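Side-chain contacts in C-type lectin domain family 4, member a4 (Mus musculus, PDB 3VYK), which binds N-glycans through a bound calcium ion, as the C-type lectin domain of a dendritic-cell inhibitory receptor that probably serves in immune pattern recognition: residues K5-F10 and C14-N19; E30-S33 and H38-V41; S53-N56 and G60-I63; L65-A68 and Q72-W75; T79-N82 and F87-K90. All blocks are in the same frame, centred on the assembly; numbering follows the deposited sequence.

How the interactions relate
The five contacts show how local chemistry follows place in the fold. Interactions 1 and 4 are beta hairpins with paired backbone bonds, at opposite sides of the chain's centre, each with an aromatic ring covered by a neighbouring side chain. Interaction 2 is small, buried and apolar across its segments, setting a helix against a short strand. Interaction 3, partly buried, joins a loop to strand 61-67, the strand that interaction 4 also uses further along; one tyrosine supplies both its packing and its polar bond. Interaction 5, a surface contact close to interaction 4 and to the calcium site, depends on a single side-chain hydrogen bond between two loop residues.

Interaction 1: residues K5-F10 and C14-N19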
# COMPACT_ATOMS: atom_id res chain seq x y z
N LYS A 5 -3.27 -14.88 -13.92
CA LYS A 5 -2.39 -14.23 -14.88
C LYS A 5 -2.12 -12.78 -14.49
O LYS A 5 -3.04 -12.04 -14.16
CB LYS A 5 -3.02 -14.29 -16.28
CG LYS A 5 -2.18 -13.69 -17.40
CD LYS A 5 -2.80 -13.98 -18.76
CE LYS A 5 -2.60 -15.43 -19.15
NZ LYS A 5 -3.67 -15.94 -20.06
N ASP A 6 -0.84 -12.41 -14.50
CA ASP A 6 -0.36 -11.05 -14.20
C ASP A 6 -0.34 -10.68 -12.71
O ASP A 6 0.02 -9.56 -12.36
CB ASP A 6 -1.10 -9.98 -15.02
CG ASP A 6 -0.83 -10.09 -16.52
OD1 ASP A 6 -1.75 -9.80 -17.30
OD2 ASP A 6 0.30 -10.46 -16.91
N TRP A 7 -0.72 -11.63 -11.85
CA TRP A 7 -0.57 -11.47 -10.40
C TRP A 7 0.68 -12.18 -9.96
O TRP A 7 1.08 -13.19 -10.55
CB TRP A 7 -1.78 -12.03 -9.65
CG TRP A 7 -3.04 -11.22 -9.81
CD1 TRP A 7 -3.77 -11.01 -10.99
CD2 TRP A 7 -3.79 -10.48 -8.77
NE1 TRP A 7 -4.86 -10.22 -10.75
CE2 TRP A 7 -4.94 -9.87 -9.45
CE3 TRP A 7 -3.62 -10.28 -7.40
CZ2 TRP A 7 -5.86 -9.09 -8.77
CZ3 TRP A 7 -4.57 -9.49 -6.73
CH2 TRP A 7 -5.66 -8.91 -7.40
N LYS A 8 1.31 -11.66 -8.90
CA LYS A 8 2.53 -12.26 -8.35
C LYS A 8 2.26 -12.96 -7.01
O LYS A 8 1.65 -12.37 -6.12
CB LYS A 8 3.62 -11.19 -8.15
CG LYS A 8 4.15 -10.53 -9.42
CD LYS A 8 5.09 -11.46 -10.18
CE LYS A 8 5.89 -10.72 -11.25
NZ LYS A 8 7.18 -10.18 -10.75
N PRO A 9 2.71 -14.22 -6.86
CA PRO A 9 2.49 -14.93 -5.61
C PRO A 9 3.53 -14.62 -4.56
O PRO A 9 4.71 -14.43 -4.87
CB PRO A 9 2.61 -16.39 -6.02
CG PRO A 9 3.58 -16.37 -7.14
CD PRO A 9 3.35 -15.08 -7.88
N PHE A 10 3.09 -14.58 -3.31
CA PHE A 10 4.02 -14.51 -2.19
C PHE A 10 3.36 -15.22 -1.03
O PHE A 10 2.45 -14.69 -0.39
CB PHE A 10 4.40 -13.06 -1.85
CG PHE A 10 5.41 -12.93 -0.75
CD1 PHE A 10 6.74 -13.30 -0.95
CD2 PHE A 10 5.04 -12.42 0.49
CE1 PHE A 10 7.67 -13.17 0.08
CE2 PHE A 10 5.97 -12.29 1.52
CZ PHE A 10 7.29 -12.66 1.31
N CYS A 14 -1.74 -13.38 -3.34
CA CYS A 14 -1.45 -12.89 -4.69
C CYS A 14 -1.48 -11.37 -4.70
O CYS A 14 -2.34 -10.75 -4.07
CB CYS A 14 -2.49 -13.40 -5.68
SG CYS A 14 -2.63 -15.20 -5.77
N TYR A 15 -0.55 -10.79 -5.46
CA TYR A 15 -0.37 -9.33 -5.51
C TYR A 15 -0.49 -8.80 -6.93
O TYR A 15 0.01 -9.40 -7.87
CB TYR A 15 0.99 -8.96 -4.90
CG TYR A 15 1.09 -9.34 -3.45
CD1 TYR A 15 0.85 -8.42 -2.45
CD2 TYR A 15 1.39 -10.66 -3.07
CE1 TYR A 15 0.92 -8.77 -1.11
CE2 TYR A 15 1.45 -11.03 -1.74
CZ TYR A 15 1.23 -10.08 -0.76
OH TYR A 15 1.29 -10.44 0.56
N PHE A 16 -1.15 -7.66 -7.07
CA PHE A 16 -1.31 -7.03 -8.38
C PHE A 16 -0.81 -5.60 -8.29
O PHE A 16 -1.23 -4.84 -7.40
CB PHE A 16 -2.77 -7.03 -8.83
CG PHE A 16 -2.97 -6.57 -10.24
CD1 PHE A 16 -2.75 -7.43 -11.31
CD2 PHE A 16 -3.37 -5.26 -10.51
CE1 PHE A 16 -2.93 -7.00 -12.62
CE2 PHE A 16 -3.56 -4.82 -11.81
CZ PHE A 16 -3.33 -5.69 -12.87
N ILE A 17 0.10 -5.24 -9.19
CA ILE A 17 0.67 -3.91 -9.22
C ILE A 17 -0.11 -3.10 -10.24
O ILE A 17 -0.03 -3.35 -11.44
CB ILE A 17 2.18 -3.93 -9.59
CG1 ILE A 17 2.94 -4.99 -8.77
CG2 ILE A 17 2.78 -2.53 -9.50
CD1 ILE A 17 2.93 -4.79 -7.27
N LEU A 18 -0.90 -2.15 -9.74
CA LEU A 18 -1.79 -1.36 -10.58
C LEU A 18 -1.02 -0.19 -11.16
O LEU A 18 -0.94 0.89 -10.56
CB LEU A 18 -3.01 -0.90 -9.76
CG LEU A 18 -4.36 -0.79 -10.46
CD1 LEU A 18 -5.48 -0.70 -9.44
CD2 LEU A 18 -4.38 0.40 -11.41
N ASN A 19 -0.43 -0.43 -12.33
CA ASN A 19 0.47 0.50 -13.02
C ASN A 19 -0.18 1.24 -14.19
O ASN A 19 0.36 2.25 -14.64
CB ASN A 19 1.68 -0.27 -13.59
CG ASN A 19 2.77 -0.51 -12.57
OD1 ASN A 19 3.49 -1.51 -12.65
ND2 ASN A 19 2.93 0.40 -11.62
O HOH W 1 0.99 -7.25 -11.13
O HOH W 2 1.62 -13.64 1.94
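W7 has CG anti to its carbonyl carbon (chi1 -70°), whereas F16 has CG anti to the backbone N (chi1 -172°), and the two choices lay the indole across the start of the phenylalanine side chain. F16 CB sits 3.4 Å from the centroid of the W7 six-membered ring, almost exactly on the ring normal, a CH-pi contact over the middle of the face. The phenyl ring continues past the pyrrole end, with F16 CD1 3.5 Å from W7 NE1, and the two ring planes meet obliquely at 40°. At the indole's edge lies the backbone of C14, whose O is 3.6 Å from W7 CE3. Beyond the indole, the hairpin is tied by a reciprocal pair of backbone bonds: K8 N donates to Y15 O and Y15 N returns to K8 O, each at 2.8 Å. On the K8 and Y15 side of the sheet, F10 CB rests 3.6 Å from CE2 of the Y15 ring. Where the strands part toward D6, a water takes over the bridging, donating a hydrogen bond to D6 O at 2.8 Å and accepting one from I17 N. A hairpin of this kind at the N-terminus, closed by its own disulfide, marks the long form of the C-type lectin domain; here the bridge runs from C14 to C3. Strand 13-19 continues the sheet by pairing with strand 121-128, where V127 touches both W7 and C14, while helix 45-53 covers the face that carries K8 and Y15, F50 stacking on F10 and meeting the Y15 ring obliquely.

Interaction 2: residues E30-S33 and H38-V41; sequences EKCS and HLVV
H38 opens the short strand 38-39, which in this C-type lectin fold runs beside the first helix, 25-34, and the contact illustrates how a cysteine can serve as a packing group while it is also half of a disulfide. At H38 the backbone does the touching: its CA is 3.7 Å from C32 CB, while its own CB is directed away from the helix. The imidazole, with CG placed between the backbone N and the carbonyl carbon (chi1 57°), leans forward along its own strand, toward the next residue. ND1 then donates to L39 O at 2.8 Å, with the acceptor close to the ring plane but the donor well above the plane of the carbonyl, a bond that would fix the ring's rotation. L39 follows, and its side chain supplies the apolar half of the contact: CD2 reaches 3.7 Å from C32 SG. The amide of L39 also passes near the sulfur, but its hydrogen bond goes to E29 OE1, from about one turn earlier in the helix. V40 and V41 then lead the chain along strand 121-128, the first bonded through its backbone to V124 and the second through its N to Q126 OE1. The C32 side chain thus meets a strand backbone through CB and a leucine branch through SG, while the disulfide carries the linkage on to C125 in strand 121-128. L39 CG, one bond behind CD2, lies 4.0 Å from that same sulfur.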
# COMPACT_ATOMS: atom_id res chain seq x y z
N GLU A 30 -11.68 0.65 -4.74
CA GLU A 30 -12.78 0.17 -5.57
C GLU A 30 -12.28 -0.75 -6.70
O GLU A 30 -12.86 -1.81 -6.95
CB GLU A 30 -13.58 1.36 -6.12
CG GLU A 30 -14.81 1.01 -6.94
CD GLU A 30 -15.43 2.21 -7.64
OE1 GLU A 30 -14.95 3.35 -7.45
OE2 GLU A 30 -16.41 2.02 -8.40
N LYS A 31 -11.18 -0.35 -7.36
CA LYS A 31 -10.57 -1.17 -8.40
C LYS A 31 -10.12 -2.52 -7.85
O LYS A 31 -10.35 -3.55 -8.48
CB LYS A 31 -9.38 -0.46 -9.06
CG LYS A 31 -9.77 0.73 -9.92
CD LYS A 31 -8.54 1.35 -10.56
CE LYS A 31 -8.89 2.63 -11.30
NZ LYS A 31 -7.76 3.08 -12.16
N CYS A 32 -9.49 -2.53 -6.68
CA CYS A 32 -9.07 -3.79 -6.07
C CYS A 32 -10.29 -4.65 -5.76
O CYS A 32 -10.30 -5.86 -6.02
CB CYS A 32 -8.25 -3.56 -4.80
SG CYS A 32 -6.64 -2.76 -4.99
N SER A 33 -11.33 -4.01 -5.23
CA SER A 33 -12.58 -4.68 -4.85
C SER A 33 -13.24 -5.39 -6.04
O SER A 33 -13.75 -6.50 -5.88
CB SER A 33 -13.55 -3.69 -4.20
OG SER A 33 -14.69 -4.37 -3.69
N HIS A 38 -8.18 -6.33 -2.12
CA HIS A 38 -8.18 -5.06 -1.38
C HIS A 38 -6.81 -4.45 -1.45
O HIS A 38 -5.83 -5.13 -1.75
CB HIS A 38 -8.59 -5.27 0.08
CG HIS A 38 -7.73 -6.28 0.82
ND1 HIS A 38 -6.54 -5.95 1.38
CD2 HIS A 38 -7.92 -7.64 1.07
CE1 HIS A 38 -5.99 -7.04 1.95
NE2 HIS A 38 -6.84 -8.07 1.77
N LEU A 39 -6.71 -3.15 -1.16
CA LEU A 39 -5.40 -2.51 -1.10
C LEU A 39 -4.51 -3.24 -0.09
O LEU A 39 -4.99 -3.71 0.96
CB LEU A 39 -5.51 -1.02 -0.78
CG LEU A 39 -6.01 -0.16 -1.95
CD1 LEU A 39 -6.39 1.22 -1.45
CD2 LEU A 39 -4.96 -0.05 -3.05
N VAL A 40 -3.23 -3.34 -0.42
CA VAL A 40 -2.32 -4.23 0.31
C VAL A 40 -2.17 -3.90 1.80
O VAL A 40 -2.11 -2.74 2.20
CB VAL A 40 -0.96 -4.30 -0.41
CG1 VAL A 40 -0.20 -2.99 -0.31
CG2 VAL A 40 -0.13 -5.47 0.11
N VAL A 41 -2.14 -4.96 2.60
CA VAL A 41 -1.95 -4.87 4.03
C VAL A 41 -0.62 -5.56 4.34
O VAL A 41 -0.45 -6.72 4.00
CB VAL A 41 -3.13 -5.55 4.77
CG1 VAL A 41 -2.82 -5.75 6.24
CG2 VAL A 41 -4.41 -4.73 4.59

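Interaction 3: residues S53-N56 and G60-I63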
# COMPACT_ATOMS: atom_id res chain seq x y z
N SER A 53 10.19 -4.81 -4.55
CA SER A 53 10.93 -5.42 -5.65
C SER A 53 10.15 -5.36 -6.97
O SER A 53 10.74 -5.40 -8.05
CB SER A 53 11.30 -6.88 -5.32
OG SER A 53 10.23 -7.77 -5.59
N ASN A 54 8.82 -5.27 -6.86
CA ASN A 54 7.90 -5.27 -7.99
C ASN A 54 7.45 -3.88 -8.47
O ASN A 54 6.62 -3.78 -9.37
CB ASN A 54 6.68 -6.12 -7.64
CG ASN A 54 6.97 -7.60 -7.67
OD1 ASN A 54 7.21 -8.23 -6.63
ND2 ASN A 54 6.96 -8.17 -8.86
N LEU A 55 8.01 -2.82 -7.87
CA LEU A 55 7.53 -1.46 -8.13
C LEU A 55 8.47 -0.61 -8.98
O LEU A 55 9.68 -0.82 -8.98
CB LEU A 55 7.29 -0.74 -6.80
CG LEU A 55 6.35 -1.36 -5.78
CD1 LEU A 55 6.27 -0.47 -4.56
CD2 LEU A 55 4.96 -1.63 -6.35
N ASN A 56 7.89 0.38 -9.66
CA ASN A 56 8.65 1.35 -10.42
C ASN A 56 9.09 2.49 -9.49
O ASN A 56 8.25 3.09 -8.80
CB ASN A 56 7.79 1.89 -11.56
CG ASN A 56 8.59 2.69 -12.58
OD1 ASN A 56 9.30 3.64 -12.23
ND2 ASN A 56 8.48 2.31 -13.84
N GLY A 60 4.38 6.23 -7.11
CA GLY A 60 3.90 6.02 -5.73
C GLY A 60 2.70 5.09 -5.72
O GLY A 60 1.86 5.11 -6.62
N TYR A 61 2.60 4.28 -4.67
CA TYR A 61 1.59 3.22 -4.63
C TYR A 61 0.80 3.25 -3.34
O TYR A 61 1.37 3.07 -2.25
CB TYR A 61 2.26 1.85 -4.80
CG TYR A 61 3.03 1.69 -6.10
CD1 TYR A 61 2.46 1.04 -7.18
CD2 TYR A 61 4.33 2.20 -6.23
CE1 TYR A 61 3.15 0.90 -8.38
CE2 TYR A 61 5.03 2.07 -7.43
CZ TYR A 61 4.43 1.41 -8.49
OH TYR A 61 5.10 1.26 -9.69
N PHE A 62 -0.51 3.45 -3.44
CA PHE A 62 -1.38 3.39 -2.28
C PHE A 62 -1.35 2.00 -1.66
O PHE A 62 -1.35 0.98 -2.38
CB PHE A 62 -2.84 3.72 -2.64
CG PHE A 62 -3.14 5.19 -2.68
CD1 PHE A 62 -2.92 5.99 -1.56
CD2 PHE A 62 -3.68 5.76 -3.82
CE1 PHE A 62 -3.20 7.36 -1.58
CE2 PHE A 62 -3.98 7.11 -3.85
CZ PHE A 62 -3.74 7.91 -2.74
N ILE A 63 -1.35 1.98 -0.33
CA ILE A 63 -1.54 0.75 0.44
C ILE A 63 -2.79 0.88 1.29
O ILE A 63 -3.41 1.96 1.33
CB ILE A 63 -0.29 0.41 1.29
CG1 ILE A 63 -0.08 1.44 2.42
CG2 ILE A 63 0.92 0.29 0.39
CD1 ILE A 63 1.06 1.12 3.37
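Y61 and L55 lie alongside with their tips pointing opposite ways, and following the tyrosine outward shows how one side chain can change from packing to polar contact along its length. Its CB starts toward the loop from strand 61-67, with CG anti to the carbonyl carbon (chi1 -60°). From CG onward one face of the ring lies against the leucine: CG itself is 3.8 Å from L55 CD2, and CD2 of the tyrosine is 3.7 Å from L55 CD1. The CD2 methyl of L55 stands over the middle of the face, 3.5 Å from the centroid of the Y61 ring, a CH-pi contact that leans only 4° from the ring normal. At CE2 the partner changes to L55 CB, while N56 O comes up to the ring's edge in its plane. This is the junction, in the C-type lectin fold, where the chain leaving helix 45-53 turns back into strand 61-67, a strand flanked by strands 100-106 and 121-128. L55 reaches those neighbours too, touching I103 and V124, and I17 packs on both it and Y61. Past CZ, the hydroxyl accepts from the backbone: N56 N lies 2.9 Å from Y61 OH, with an N-H...O angle of 160°. N19 ND2 is a second partner of the oxygen, which is thus gripped from the loop and from strand 13-19. The side chain of N56 presses only its CB on the phenol, 3.3 Å from Y61 OH, while its OD1 turns elsewhere, to S58 OG.

Interaction 4: residues L65-A68 and Q72-W75; sequences LLDA and QWRW
L66 and R74 face each other as a hydrogen-bonded antiparallel pair, R74 N donating to L66 O at 2.8 Å and L66 N to R74 O at 3.0 Å. Nearer the turn a third backbone bond joins A68 N to Q72 O. D67 OD1 adds a weak, bent one from Q72 N, but the carboxylate is held chiefly within the turn, OD1 by G69 N and OD2 by a salt bridge to R71. The guanidinium of R74 folds back over its own strand, where NH1 gives a bond of 2.7 Å to W73 O and one face lies over Q72 CB. Packing takes over on the side that carries L65, D67, W73 and W75. With its CG anti to the backbone N (chi1 -169°), L65 sends CD1 over the W75 indole, 3.7 Å from the centroid of the six-membered ring and 10° off the normal, while L65 CB lies over the same face near its rim, closest to W75 CZ3. The same CD1 lies 3.9 Å from W73 CB, the leucine running roughly perpendicular to the tryptophan side chain. D67 CB covers one face of W73 near its rim, 3.5 Å from CZ3. Outward from the hairpin, W73 meets the ring of W88 and touches P93 and D114. F62-L65, the FIGL counterpart of the WIGL motif of C-type lectin domains, runs straight into the hairpin, L65 being its first paired residue, and the buried tryptophan W73 backs the calcium site, its side chain coming within about 4 Å of that of D114, one of the ligands of the metal.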
# COMPACT_ATOMS: atom_id res chain seq x y z
N LEU A 65 -3.61 1.39 4.35
CA LEU A 65 -3.38 1.94 5.69
C LEU A 65 -3.98 3.33 5.77
O LEU A 65 -3.71 4.16 4.90
CB LEU A 65 -1.87 1.99 5.98
CG LEU A 65 -1.47 2.30 7.42
CD1 LEU A 65 -1.97 1.23 8.39
CD2 LEU A 65 0.04 2.47 7.54
N LEU A 66 -4.77 3.58 6.81
CA LEU A 66 -5.49 4.85 6.96
C LEU A 66 -5.35 5.43 8.35
O LEU A 66 -5.32 4.70 9.32
CB LEU A 66 -6.98 4.63 6.70
CG LEU A 66 -7.36 4.10 5.32
CD1 LEU A 66 -8.82 3.71 5.33
CD2 LEU A 66 -7.08 5.14 4.25
N ASP A 67 -5.31 6.76 8.45
CA ASP A 67 -5.31 7.42 9.74
C ASP A 67 -6.76 7.59 10.20
O ASP A 67 -7.47 8.46 9.70
CB ASP A 67 -4.63 8.79 9.63
CG ASP A 67 -4.56 9.52 10.96
OD1 ASP A 67 -5.12 9.04 11.97
OD2 ASP A 67 -3.91 10.58 11.00
N ALA A 68 -7.18 6.77 11.17
CA ALA A 68 -8.55 6.78 11.67
C ALA A 68 -8.87 8.03 12.49
O ALA A 68 -10.03 8.28 12.83
CB ALA A 68 -8.83 5.53 12.48
N GLN A 72 -3.87 7.49 14.40
CA GLN A 72 -4.18 6.10 14.74
C GLN A 72 -4.29 5.28 13.46
O GLN A 72 -5.36 5.20 12.83
CB GLN A 72 -5.47 6.02 15.56
CG GLN A 72 -5.33 6.70 16.91
CD GLN A 72 -6.65 6.77 17.67
OE1 GLN A 72 -7.59 7.50 17.28
NE2 GLN A 72 -6.72 6.03 18.78
N TRP A 73 -3.16 4.71 13.05
CA TRP A 73 -3.07 3.99 11.78
C TRP A 73 -3.78 2.68 11.86
O TRP A 73 -3.58 1.91 12.81
CB TRP A 73 -1.61 3.82 11.33
CG TRP A 73 -0.95 5.16 11.18
CD1 TRP A 73 -0.10 5.79 12.09
CD2 TRP A 73 -1.16 6.13 10.10
NE1 TRP A 73 0.25 7.04 11.63
CE2 TRP A 73 -0.35 7.31 10.45
CE3 TRP A 73 -1.89 6.14 8.92
CZ2 TRP A 73 -0.30 8.42 9.63
CZ3 TRP A 73 -1.83 7.28 8.10
CH2 TRP A 73 -1.05 8.39 8.45
N ARG A 74 -4.64 2.43 10.88
CA ARG A 74 -5.46 1.21 10.86
C ARG A 74 -5.49 0.57 9.48
O ARG A 74 -5.62 1.26 8.47
CB ARG A 74 -6.90 1.50 11.34
CG ARG A 74 -7.01 2.07 12.74
CD ARG A 74 -6.61 1.05 13.80
NE ARG A 74 -6.74 1.56 15.16
CZ ARG A 74 -5.75 2.08 15.88
NH1 ARG A 74 -4.53 2.18 15.37
NH2 ARG A 74 -5.97 2.52 17.11
N TRP A 75 -5.34 -0.75 9.43
CA TRP A 75 -5.43 -1.48 8.18
C TRP A 75 -6.86 -1.66 7.77
O TRP A 75 -7.73 -1.83 8.63
CB TRP A 75 -4.79 -2.86 8.31
CG TRP A 75 -3.30 -2.81 8.50
CD1 TRP A 75 -2.57 -3.16 9.64
CD2 TRP A 75 -2.30 -2.35 7.53
NE1 TRP A 75 -1.23 -2.97 9.44
CE2 TRP A 75 -1.00 -2.48 8.19
CE3 TRP A 75 -2.35 -1.87 6.22
CZ2 TRP A 75 0.19 -2.13 7.55
CZ3 TRP A 75 -1.15 -1.52 5.59
CH2 TRP A 75 0.09 -1.64 6.24

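Interaction 5: residues T79-N82 and F87-K90; sequences TPYN and FWHK
Y81 and W88 meet in the long loop region of the C-type lectin fold, between strands 73-75 and 100-106, where two stretches lacking regular structure are joined by a single side-chain bond. The polar part is simple: W88 NE1 donates to Y81 OH at 3.1 Å, with an N-H...O angle of 150°. The hydroxyl lies close to the indole plane, at the edge where the N-H emerges, and the nitrogen in turn lies close to the plane of the phenol, so neither ring offers its face. Y81 can span the distance because its CG is anti to the backbone N (chi1 -177°), carrying the ring away from its own chain toward the other loop. Van der Waals contact is confined to the same spot: Y81 OH is 3.7 Å from W88 CE2 and 3.8 Å from CZ2, and the rings themselves stay apart. Aromatic and apolar contacts come instead from the surroundings. W112 packs edge-to-face with the indole, P93 touches it, and L65 touches both W88 and Y81. The setting gives the bond its interest, since E92, P93 and N94 form the EPN motif of mannose-type C-type lectins, and E92, N94 and D114 are among the calcium ligands. The side chain of W88 comes to about 4 Å from those of E92 and D114, consistent with a second-shell place behind the metal site. The nitrogen approaches the hydroxyl nearly head-on, NE1 lying almost on the extension of the Y81 CZ-OH bond.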
# COMPACT_ATOMS: atom_id res chain seq x y z
N THR A 79 -7.09 -6.06 10.48
CA THR A 79 -6.02 -6.77 11.18
C THR A 79 -5.18 -5.76 11.96
O THR A 79 -5.08 -4.60 11.57
CB THR A 79 -5.13 -7.63 10.25
OG1 THR A 79 -4.54 -6.80 9.24
CG2 THR A 79 -5.96 -8.72 9.58
N PRO A 80 -4.59 -6.18 13.10
CA PRO A 80 -3.95 -5.20 13.97
C PRO A 80 -2.74 -4.51 13.33
O PRO A 80 -1.96 -5.15 12.60
CB PRO A 80 -3.51 -6.04 15.18
CG PRO A 80 -4.35 -7.26 15.14
CD PRO A 80 -4.59 -7.53 13.69
N TYR A 81 -2.63 -3.21 13.58
CA TYR A 81 -1.45 -2.44 13.19
C TYR A 81 -0.31 -2.80 14.13
O TYR A 81 -0.36 -2.50 15.32
CB TYR A 81 -1.76 -0.95 13.25
CG TYR A 81 -0.66 -0.03 12.81
CD1 TYR A 81 -0.30 0.05 11.46
CD2 TYR A 81 -0.01 0.79 13.72
CE1 TYR A 81 0.71 0.91 11.05
CE2 TYR A 81 0.99 1.66 13.31
CZ TYR A 81 1.33 1.72 11.98
OH TYR A 81 2.33 2.58 11.56
N ASN A 82 0.70 -3.47 13.57
CA ASN A 82 1.85 -3.95 14.33
C ASN A 82 2.99 -2.95 14.23
O ASN A 82 3.64 -2.84 13.19
CB ASN A 82 2.29 -5.31 13.81
CG ASN A 82 3.40 -5.93 14.64
OD1 ASN A 82 3.87 -5.35 15.63
ND2 ASN A 82 3.82 -7.14 14.26
N PHE A 87 7.37 0.92 8.05
CA PHE A 87 8.46 1.30 7.14
C PHE A 87 8.40 2.74 6.71
O PHE A 87 8.69 3.08 5.56
CB PHE A 87 8.51 0.32 5.96
CG PHE A 87 8.61 -1.09 6.42
CD1 PHE A 87 9.85 -1.62 6.78
CD2 PHE A 87 7.47 -1.85 6.62
CE1 PHE A 87 9.95 -2.91 7.28
CE2 PHE A 87 7.56 -3.14 7.14
CZ PHE A 87 8.80 -3.66 7.46
N TRP A 88 8.04 3.60 7.65
CA TRP A 88 7.97 5.03 7.38
C TRP A 88 9.29 5.61 6.95
O TRP A 88 10.34 5.34 7.55
CB TRP A 88 7.51 5.76 8.63
CG TRP A 88 6.13 5.37 9.08
CD1 TRP A 88 5.78 4.56 10.16
CD2 TRP A 88 4.87 5.78 8.48
NE1 TRP A 88 4.42 4.46 10.27
CE2 TRP A 88 3.81 5.16 9.28
CE3 TRP A 88 4.52 6.56 7.38
CZ2 TRP A 88 2.47 5.34 8.98
CZ3 TRP A 88 3.16 6.74 7.09
CH2 TRP A 88 2.16 6.14 7.88
N HIS A 89 9.25 6.44 5.91
CA HIS A 89 10.39 7.29 5.54
C HIS A 89 10.79 8.16 6.70
O HIS A 89 9.96 8.55 7.52
CB HIS A 89 10.04 8.20 4.36
CG HIS A 89 10.14 7.53 3.01
ND1 HIS A 89 11.30 7.04 2.52
CD2 HIS A 89 9.17 7.33 2.03
CE1 HIS A 89 11.09 6.55 1.29
NE2 HIS A 89 9.78 6.71 1.00
N LYS A 90 12.08 8.51 6.75
CA LYS A 90 12.52 9.50 7.72
C LYS A 90 11.68 10.77 7.59
O LYS A 90 11.46 11.28 6.48
CB LYS A 90 14.02 9.79 7.52
CG LYS A 90 14.63 10.77 8.51
CD LYS A 90 14.54 10.30 9.95
CE LYS A 90 15.27 11.26 10.88
NZ LYS A 90 14.96 12.69 10.61